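Local structure of berberine bridge enzyme-like protein (Arabidopsis thaliana, 5D79) at residues S64-R69 and E359-S364; P78-T83 and P124-D129; M410-T415 and Y499-F504. The protein is a covalent FAD-binding oxidoreductase of the berberine bridge enzyme family that takes part in adaptation to salt stress. All blocks are in the same frame, centred on the assembly; numbering follows the deposited sequence.

Interaction 1: residues S64-R69 and E359-S364; sequences SIQNPR and ERTSLS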
loop_
_atom_site.group_PDB
_atom_site.type_symbol
_atom_site.label_atom_id
_atom_site.label_comp_id
_atom_site.label_asym_id
_atom_site.label_seq_id
_atom_site.Cartn_x
_atom_site.Cartn_y
_atom_site.Cartn_z
ATOM N N SER A 64 0.350 9.884 -13.232
ATOM C CA SER A 64 0.234 9.148 -11.984
ATOM C C SER A 64 1.389 8.185 -11.758
ATOM O O SER A 64 1.174 7.114 -11.205
ATOM C CB SER A 64 -1.095 8.381 -11.922
ATOM O OG SER A 64 -1.607 8.087 -13.201
ATOM N N ILE A 65 2.604 8.550 -12.178
ATOM C CA ILE A 65 3.791 7.781 -11.782
ATOM C C ILE A 65 4.295 8.327 -10.452
ATOM O O ILE A 65 4.860 9.416 -10.383
ATOM C CB ILE A 65 4.923 7.817 -12.834
ATOM C CG1 ILE A 65 4.529 6.999 -14.072
ATOM C CG2 ILE A 65 6.200 7.249 -12.243
ATOM C CD1 ILE A 65 5.583 6.947 -15.177
ATOM N N GLN A 66 4.049 7.568 -9.388
ATOM C CA GLN A 66 4.352 8.012 -8.036
ATOM C C GLN A 66 5.638 7.375 -7.504
ATOM O O GLN A 66 5.919 7.398 -6.302
ATOM C CB GLN A 66 3.171 7.720 -7.117
ATOM C CG GLN A 66 1.900 8.479 -7.499
ATOM C CD GLN A 66 1.967 9.991 -7.228
ATOM O OE1 GLN A 66 3.036 10.558 -6.974
ATOM N NE2 GLN A 66 0.809 10.646 -7.282
ATOM N N ASN A 67 6.404 6.801 -8.425
ATOM C CA ASN A 67 7.818 6.516 -8.218
ATOM C C ASN A 67 8.574 6.933 -9.496
ATOM O O ASN A 67 8.726 6.137 -10.436
ATOM C CB ASN A 67 8.045 5.039 -7.878
ATOM C CG ASN A 67 9.370 4.802 -7.167
ATOM O OD1 ASN A 67 10.275 5.647 -7.208
ATOM N ND2 ASN A 67 9.492 3.650 -6.512
ATOM N N PRO A 68 9.018 8.202 -9.536
ATOM C CA PRO A 68 9.583 8.892 -10.709
ATOM C C PRO A 68 10.735 8.162 -11.415
ATOM O O PRO A 68 10.913 8.328 -12.636
ATOM C CB PRO A 68 10.069 10.220 -10.121
ATOM C CG PRO A 68 9.138 10.467 -8.992
ATOM C CD PRO A 68 8.871 9.115 -8.390
ATOM N N ARG A 69 11.487 7.358 -10.667
ATOM C CA ARG A 69 12.606 6.610 -11.227
ATOM C C ARG A 69 12.131 5.675 -12.336
ATOM O O ARG A 69 12.920 5.229 -13.174
ATOM C CB ARG A 69 13.331 5.822 -10.129
ATOM C CG ARG A 69 12.478 4.773 -9.461
ATOM C CD ARG A 69 13.209 4.099 -8.294
ATOM N NE ARG A 69 14.138 3.041 -8.699
ATOM C CZ ARG A 69 14.220 1.846 -8.114
ATOM N NH1 ARG A 69 15.100 0.953 -8.551
ATOM N NH2 ARG A 69 13.426 1.536 -7.094
ATOM N N GLU A 359 -1.356 15.271 -6.833
ATOM C CA GLU A 359 -0.192 15.775 -7.539
ATOM C C GLU A 359 0.925 14.732 -7.563
ATOM O O GLU A 359 0.989 13.842 -6.703
ATOM C CB GLU A 359 0.284 17.094 -6.925
ATOM C CG GLU A 359 -0.645 18.278 -7.227
ATOM C CD GLU A 359 -0.964 18.437 -8.720
ATOM O OE1 GLU A 359 -0.027 18.651 -9.525
ATOM O OE2 GLU A 359 -2.160 18.353 -9.088
ATOM N N ARG A 360 1.774 14.831 -8.585
ATOM C CA ARG A 360 2.872 13.895 -8.788
ATOM C C ARG A 360 3.925 14.087 -7.706
ATOM O O ARG A 360 4.236 15.216 -7.343
ATOM C CB ARG A 360 3.480 14.090 -10.185
ATOM C CG ARG A 360 4.218 12.873 -10.740
ATOM C CD ARG A 360 4.684 13.123 -12.164
ATOM N NE ARG A 360 5.512 12.045 -12.708
ATOM C CZ ARG A 360 6.806 11.878 -12.443
ATOM N NH1 ARG A 360 7.433 12.701 -11.609
ATOM N NH2 ARG A 360 7.474 10.881 -13.003
ATOM N N THR A 361 4.456 12.994 -7.167
ATOM C CA THR A 361 5.559 13.103 -6.227
ATOM C C THR A 361 6.849 13.503 -6.946
ATOM O O THR A 361 6.964 13.379 -8.174
ATOM C CB THR A 361 5.800 11.796 -5.480
ATOM O OG1 THR A 361 6.850 11.985 -4.525
ATOM C CG2 THR A 361 6.201 10.707 -6.460
ATOM N N SER A 362 7.822 13.982 -6.181
ATOM C CA SER A 362 9.092 14.384 -6.769
ATOM C C SER A 362 10.219 13.529 -6.216
ATOM O O SER A 362 11.373 13.685 -6.614
ATOM C CB SER A 362 9.366 15.870 -6.512
ATOM O OG SER A 362 9.949 16.085 -5.239
ATOM N N LEU A 363 9.871 12.620 -5.305
ATOM C CA LEU A 363 10.851 11.762 -4.645
ATOM C C LEU A 363 10.746 10.316 -5.102
ATOM O O LEU A 363 9.711 9.664 -4.904
ATOM C CB LEU A 363 10.694 11.819 -3.118
ATOM C CG LEU A 363 10.819 13.207 -2.481
ATOM C CD1 LEU A 363 10.907 13.108 -0.976
ATOM C CD2 LEU A 363 12.034 13.945 -3.049
ATOM N N SER A 364 11.821 9.828 -5.727
ATOM C CA SER A 364 11.959 8.411 -6.057
ATOM C C SER A 364 12.306 7.650 -4.793
ATOM O O SER A 364 12.804 8.232 -3.832
ATOM C CB SER A 364 13.039 8.185 -7.117
ATOM O OG SER A 364 12.699 8.806 -8.341
HETATM O O HOH W 1 1.882 11.872 -4.345
#

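Interaction 2: residues P78-T83 and P124-D129; sequences PVSIIT and PFAVID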
loop_
_atom_site.group_PDB
_atom_site.type_symbol
_atom_site.label_atom_id
_atom_site.label_comp_id
_atom_site.label_asym_id
_atom_site.label_seq_id
_atom_site.Cartn_x
_atom_site.Cartn_y
_atom_site.Cartn_z
ATOM N N PRO A 78 4.184 1.547 -22.689
ATOM C CA PRO A 78 3.039 0.876 -23.315
ATOM C C PRO A 78 2.753 1.425 -24.709
ATOM O O PRO A 78 3.053 2.580 -24.999
ATOM C CB PRO A 78 1.884 1.193 -22.369
ATOM C CG PRO A 78 2.252 2.520 -21.790
ATOM C CD PRO A 78 3.757 2.499 -21.647
ATOM N N VAL A 79 2.161 0.593 -25.556
ATOM C CA VAL A 79 1.849 0.974 -26.925
ATOM C C VAL A 79 0.453 1.631 -26.961
ATOM O O VAL A 79 0.054 2.252 -27.960
ATOM C CB VAL A 79 1.950 -0.257 -27.857
ATOM C CG1 VAL A 79 0.836 -1.243 -27.562
ATOM C CG2 VAL A 79 1.979 0.152 -29.312
ATOM N N SER A 80 -0.269 1.522 -25.844
ATOM C CA SER A 80 -1.542 2.225 -25.675
ATOM C C SER A 80 -1.965 2.370 -24.198
ATOM O O SER A 80 -1.659 1.518 -23.354
ATOM C CB SER A 80 -2.656 1.524 -26.477
ATOM O OG SER A 80 -2.780 0.150 -26.153
ATOM N N ILE A 81 -2.647 3.480 -23.907
ATOM C CA ILE A 81 -3.296 3.706 -22.622
ATOM C C ILE A 81 -4.773 3.966 -22.852
ATOM O O ILE A 81 -5.138 4.739 -23.719
ATOM C CB ILE A 81 -2.689 4.904 -21.865
ATOM C CG1 ILE A 81 -1.192 4.689 -21.628
ATOM C CG2 ILE A 81 -3.421 5.147 -20.546
ATOM C CD1 ILE A 81 -0.467 5.940 -21.181
ATOM N N ILE A 82 -5.626 3.315 -22.078
ATOM C CA ILE A 82 -7.058 3.551 -22.161
ATOM C C ILE A 82 -7.556 4.089 -20.814
ATOM O O ILE A 82 -7.286 3.505 -19.759
ATOM C CB ILE A 82 -7.832 2.260 -22.551
ATOM C CG1 ILE A 82 -7.234 1.613 -23.809
ATOM C CG2 ILE A 82 -9.300 2.557 -22.774
ATOM C CD1 ILE A 82 -6.196 0.518 -23.532
ATOM N N THR A 83 -8.250 5.226 -20.852
ATOM C CA THR A 83 -8.844 5.815 -19.652
ATOM C C THR A 83 -10.363 5.650 -19.708
ATOM O O THR A 83 -11.076 6.571 -20.106
ATOM C CB THR A 83 -8.478 7.339 -19.474
ATOM O OG1 THR A 83 -9.069 8.139 -20.514
ATOM C CG2 THR A 83 -6.971 7.545 -19.475
ATOM N N PRO A 124 5.325 -6.402 -24.974
ATOM C CA PRO A 124 4.503 -5.208 -25.225
ATOM C C PRO A 124 3.149 -5.241 -24.505
ATOM O O PRO A 124 2.524 -6.298 -24.390
ATOM C CB PRO A 124 4.312 -5.232 -26.744
ATOM C CG PRO A 124 5.493 -5.995 -27.256
ATOM C CD PRO A 124 5.766 -7.046 -26.225
ATOM N N PHE A 125 2.699 -4.083 -24.031
ATOM C CA PHE A 125 1.501 -4.030 -23.204
ATOM C C PHE A 125 0.715 -2.747 -23.404
ATOM O O PHE A 125 1.168 -1.820 -24.065
ATOM C CB PHE A 125 1.870 -4.177 -21.723
ATOM C CG PHE A 125 2.569 -2.974 -21.147
ATOM C CD1 PHE A 125 3.913 -2.739 -21.409
ATOM C CD2 PHE A 125 1.887 -2.079 -20.332
ATOM C CE1 PHE A 125 4.560 -1.628 -20.874
ATOM C CE2 PHE A 125 2.532 -0.970 -19.794
ATOM C CZ PHE A 125 3.867 -0.745 -20.068
ATOM N N ALA A 126 -0.474 -2.708 -22.824
ATOM C CA ALA A 126 -1.275 -1.504 -22.782
ATOM C C ALA A 126 -1.635 -1.225 -21.322
ATOM O O ALA A 126 -1.456 -2.097 -20.467
ATOM C CB ALA A 126 -2.512 -1.665 -23.634
ATOM N N VAL A 127 -2.138 -0.022 -21.039
ATOM C CA VAL A 127 -2.499 0.370 -19.677
ATOM C C VAL A 127 -3.977 0.725 -19.553
ATOM O O VAL A 127 -4.482 1.531 -20.310
ATOM C CB VAL A 127 -1.659 1.586 -19.193
ATOM C CG1 VAL A 127 -2.241 2.168 -17.914
ATOM C CG2 VAL A 127 -0.205 1.196 -18.986
ATOM N N ILE A 128 -4.664 0.104 -18.599
ATOM C CA ILE A 128 -6.006 0.524 -18.190
ATOM C C ILE A 128 -5.906 1.490 -16.989
ATOM O O ILE A 128 -5.839 1.052 -15.830
ATOM C CB ILE A 128 -6.902 -0.687 -17.796
ATOM C CG1 ILE A 128 -6.798 -1.817 -18.821
ATOM C CG2 ILE A 128 -8.348 -0.259 -17.629
ATOM C CD1 ILE A 128 -7.487 -3.083 -18.391
ATOM N N ASP A 129 -5.875 2.792 -17.275
ATOM C CA ASP A 129 -5.783 3.828 -16.245
ATOM C C ASP A 129 -7.192 4.168 -15.756
ATOM O O ASP A 129 -8.048 4.572 -16.547
ATOM C CB ASP A 129 -5.069 5.068 -16.807
ATOM C CG ASP A 129 -4.693 6.105 -15.731
ATOM O OD1 ASP A 129 -5.550 6.483 -14.904
ATOM O OD2 ASP A 129 -3.527 6.567 -15.738
#

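Interaction 3: residues M410-T415 and Y499-F504; sequences MAEYET and YFKNNF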
loop_
_atom_site.group_PDB
_atom_site.type_symbol
_atom_site.label_atom_id
_atom_site.label_comp_id
_atom_site.label_asym_id
_atom_site.label_seq_id
_atom_site.Cartn_x
_atom_site.Cartn_y
_atom_site.Cartn_z
ATOM N N MET A 410 -7.550 -11.239 14.520
ATOM C CA MET A 410 -7.861 -11.921 13.263
ATOM C C MET A 410 -6.892 -13.065 12.981
ATOM O O MET A 410 -5.696 -12.946 13.273
ATOM C CB MET A 410 -7.833 -10.932 12.105
ATOM C CG MET A 410 -8.981 -9.950 12.115
ATOM S SD MET A 410 -8.906 -8.924 10.645
ATOM C CE MET A 410 -9.499 -10.056 9.387
ATOM N N ALA A 411 -7.403 -14.166 12.419
ATOM C CA ALA A 411 -6.567 -15.321 12.109
ATOM C C ALA A 411 -5.998 -15.196 10.705
ATOM O O ALA A 411 -6.553 -14.485 9.864
ATOM C CB ALA A 411 -7.349 -16.609 12.257
ATOM N N GLU A 412 -4.880 -15.879 10.457
ATOM C CA GLU A 412 -4.183 -15.806 9.169
ATOM C C GLU A 412 -5.107 -16.059 7.961
ATOM O O GLU A 412 -5.056 -15.318 6.973
ATOM C CB GLU A 412 -3.025 -16.811 9.157
ATOM C CG GLU A 412 -2.254 -16.881 7.842
ATOM C CD GLU A 412 -1.250 -18.018 7.810
ATOM O OE1 GLU A 412 -1.531 -19.076 8.419
ATOM O OE2 GLU A 412 -0.180 -17.848 7.182
ATOM N N TYR A 413 -5.958 -17.088 8.072
ATOM C CA TYR A 413 -6.799 -17.582 6.981
ATOM C C TYR A 413 -7.930 -16.641 6.557
ATOM O O TYR A 413 -8.519 -16.824 5.501
ATOM C CB TYR A 413 -7.407 -18.939 7.376
ATOM C CG TYR A 413 -8.673 -18.812 8.219
ATOM C CD1 TYR A 413 -8.607 -18.724 9.608
ATOM C CD2 TYR A 413 -9.937 -18.779 7.622
ATOM C CE1 TYR A 413 -9.755 -18.590 10.366
ATOM C CE2 TYR A 413 -11.085 -18.642 8.379
ATOM C CZ TYR A 413 -10.986 -18.549 9.744
ATOM O OH TYR A 413 -12.129 -18.415 10.486
ATOM N N GLU A 414 -8.250 -15.649 7.376
ATOM C CA GLU A 414 -9.449 -14.844 7.147
ATOM C C GLU A 414 -9.420 -14.012 5.872
ATOM O O GLU A 414 -10.425 -13.912 5.181
ATOM C CB GLU A 414 -9.704 -13.930 8.343
ATOM C CG GLU A 414 -10.136 -14.706 9.585
ATOM C CD GLU A 414 -10.523 -13.808 10.739
ATOM O OE1 GLU A 414 -10.041 -14.049 11.872
ATOM O OE2 GLU A 414 -11.307 -12.865 10.506
ATOM N N THR A 415 -8.286 -13.385 5.584
ATOM C CA THR A 415 -8.080 -12.695 4.315
ATOM C C THR A 415 -6.697 -13.101 3.833
ATOM O O THR A 415 -5.898 -13.607 4.621
ATOM C CB THR A 415 -8.193 -11.152 4.446
ATOM O OG1 THR A 415 -7.061 -10.639 5.151
ATOM C CG2 THR A 415 -9.470 -10.741 5.170
ATOM N N TYR A 499 4.975 -13.224 0.758
ATOM C CA TYR A 499 3.870 -12.282 0.789
ATOM C C TYR A 499 2.638 -12.832 1.505
ATOM O O TYR A 499 1.959 -12.101 2.220
ATOM C CB TYR A 499 3.462 -11.913 -0.631
ATOM C CG TYR A 499 4.374 -11.000 -1.408
ATOM C CD1 TYR A 499 5.013 -9.920 -0.808
ATOM C CD2 TYR A 499 4.545 -11.185 -2.778
ATOM C CE1 TYR A 499 5.829 -9.063 -1.560
ATOM C CE2 TYR A 499 5.349 -10.332 -3.531
ATOM C CZ TYR A 499 5.983 -9.278 -2.921
ATOM O OH TYR A 499 6.774 -8.458 -3.682
ATOM N N PHE A 500 2.336 -14.116 1.288
ATOM C CA PHE A 500 1.048 -14.668 1.686
ATOM C C PHE A 500 1.098 -15.867 2.627
ATOM O O PHE A 500 0.048 -16.329 3.081
ATOM C CB PHE A 500 0.268 -15.059 0.442
ATOM C CG PHE A 500 0.031 -13.917 -0.490
ATOM C CD1 PHE A 500 -0.765 -12.854 -0.102
ATOM C CD2 PHE A 500 0.595 -13.902 -1.748
ATOM C CE1 PHE A 500 -0.994 -11.803 -0.943
ATOM C CE2 PHE A 500 0.366 -12.847 -2.597
ATOM C CZ PHE A 500 -0.432 -11.794 -2.190
ATOM N N LYS A 501 2.306 -16.363 2.905
ATOM C CA LYS A 501 2.542 -17.518 3.788
ATOM C C LYS A 501 1.608 -18.703 3.499
ATOM O O LYS A 501 1.588 -19.204 2.379
ATOM C CB LYS A 501 2.441 -17.093 5.254
ATOM C CG LYS A 501 3.482 -16.040 5.629
ATOM C CD LYS A 501 3.855 -16.112 7.100
ATOM C CE LYS A 501 5.216 -15.490 7.344
ATOM N NZ LYS A 501 5.344 -14.989 8.739
ATOM N N ASN A 502 0.838 -19.149 4.486
ATOM C CA ASN A 502 -0.008 -20.334 4.296
ATOM C C ASN A 502 -1.221 -20.082 3.404
ATOM O O ASN A 502 -1.928 -21.013 3.021
ATOM C CB ASN A 502 -0.466 -20.875 5.649
ATOM C CG ASN A 502 0.698 -21.250 6.538
ATOM O OD1 ASN A 502 1.631 -21.907 6.097
ATOM N ND2 ASN A 502 0.665 -20.805 7.788
ATOM N N ASN A 503 -1.451 -18.817 3.067
ATOM C CA ASN A 503 -2.560 -18.440 2.202
ATOM C C ASN A 503 -2.240 -18.599 0.724
ATOM O O ASN A 503 -3.123 -18.446 -0.122
ATOM C CB ASN A 503 -2.972 -16.991 2.466
ATOM C CG ASN A 503 -3.760 -16.823 3.750
ATOM O OD1 ASN A 503 -4.434 -17.756 4.218
ATOM N ND2 ASN A 503 -3.709 -15.620 4.313
ATOM N N PHE A 504 -0.982 -18.882 0.403
ATOM C CA PHE A 504 -0.563 -18.946 -0.995
ATOM C C PHE A 504 -1.285 -20.040 -1.803
ATOM O O PHE A 504 -1.687 -19.798 -2.941
ATOM C CB PHE A 504 0.949 -19.152 -1.092
ATOM C CG PHE A 504 1.450 -19.323 -2.509
ATOM C CD1 PHE A 504 1.481 -18.237 -3.386
ATOM C CD2 PHE A 504 1.896 -20.563 -2.962
ATOM C CE1 PHE A 504 1.944 -18.387 -4.686
ATOM C CE2 PHE A 504 2.356 -20.721 -4.255
ATOM C CZ PHE A 504 2.380 -19.631 -5.124
#

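Interaction 1: residues S64-R69 and E359-S364
Two donors grip the amide oxygen of Q66. The backbone N of T361 approaches Q66 OE1 at 2.8 Å, in the carbonyl plane and along a lone pair, with an N-H...O angle of 150°; a water gives a second, weak bond. That water also donates to E359 O, which accepts a hydrogen bond from Q66 NE2 at 3.3 Å. This N-H...O bond from the Q66 amide is nearly straight and lies in the amide plane, but it meets the E359 oxygen from above the carbonyl plane. A bend at chi2 (-71°) brings the amide to the backbone of 359-361, so both its ends are used and its rotation is fixed. T361 crosses it obliquely: CG2, in the crowded position between N and C, lies 3.2 Å from Q66 OE1, while OG1, anti to the backbone N (-177°), accepts from L363 N and closes an ST turn. The turn leads into strand 363-372, an outermost strand of the seven-stranded antiparallel sheet that, as in related enzymes, probably belongs to the substrate-binding domain, whereas 64-69 follows helix 58-63, probably on the FAD-domain side; the contact thus appears to bridge the two. P68 packs into the turn, its CD 3.7 Å from T361 CG2, and its CB is 3.5 Å from S364 OG, a hydroxyl bonded to D438. R360 runs extended past this proline in the opposite direction, NH1 lying 3.8 Å from P68 CG. One guanidinium face rests over I65 O, while NE bonds D62 O and NH1 forms a salt bridge with E435.

Interaction 2: residues P78-T83 and P124-D129
V127 forms the apolar centre, flanked by I81 and P78. V127 CB lies 4.0 Å from I81 CG1, the two side chains running alongside each other, and V127 CG2 is as far from CG of P78, whose ring crosses obliquely. P78 also covers one face of the F125 ring: CB sits 3.8 Å from the ring centroid and 26° off the normal, a CH-pi contact displaced toward the rim. F125 reaches it because CG takes the crowded position between N and C. Beneath these groups strands 80-82 and 125-129 run parallel, 20° apart. They are central neighbours in the four-stranded mixed sheet of the FAD-binding domain, where strand 80-82, helix 87-100 and strand 103-107 make a beta-alpha-beta crossover and 125-129 fills the place between its strands. V127 is bonded through both backbone groups: its N donates to S80 O at 2.8 Å, and its O receives I82 N almost along the C=O axis, at 174° about the hydrogen. V79 N to F125 O and D129 N to I82 O extend the pairing at the two ends. At the polar edge, D129 CB touches I81 CG2 at 4.1 Å, while its carboxylate OD2 forms salt bridges with R131 and R107.

Interaction 3: residues M410-T415 and Y499-F504
The backbone of 412-414 coils as in a helix but lacks the repeating hydrogen bonds, and opposite it helix 488-500 breaks at K501, whose phi is positive (46°), so that N502 and N503 turn toward the E412 side. E412 bears most of the contact. Its side chain is extended, with CG anti to the backbone N, and places the carboxylate against the bend. E412 OE1 uses its syn lone pair to accept from N502 ND2 at 2.9 Å, and the acceptor lies in the amide plane of N502. E412 OE2 accepts from N502 N at 3.2 Å, but from above the carboxylate plane. The carboxylate and amide planes are 74° apart, and the side chains cross at about a right angle. E412 OE2 also packs 3.3 Å from K501 CB, whereas the lysine NZ is 6.4 Å away, too far for a salt bridge. An alanine at E412 would remove both carboxylate bonds to N502 and would probably loosen the bend where the helix ends. N503 passes E412 head to tail, and its ND2 donates to E412 O at 3.0 Å. That bond is nearly straight (170°), though the donor stands above the carbonyl plane; the same ND2 also bonds P416 O. The contact ties the loop between helix 406-409 and strand 425-434 to the junction of helices 488-500 and 504-514, while Y413 O accepts from W226 NE1 of helix 222-227 and P418 packs on E412.

Interactions 1 and 2 adjoin: their centres are about 19 Å apart, and S64 OG packs 3.5 Å from D129 OD2, where R131 forms a salt bridge with D129 and a weak hydrogen bond with S64. Along the chain, both segments of interaction 2 fall between those of interaction 1. Interaction 1 is closest to the cofactor, the Q66 side chain being about 5 Å from the FAD and about 3 Å from the side chain of H111, the covalent attachment site, although no such link is present in this structure. The D129 side chain is about 8 Å from the FAD. Interaction 3 lies across the chain's centre from interaction 1, about 31 Å between centres, and its F500 side chain stays about 11 Å from the cofactor.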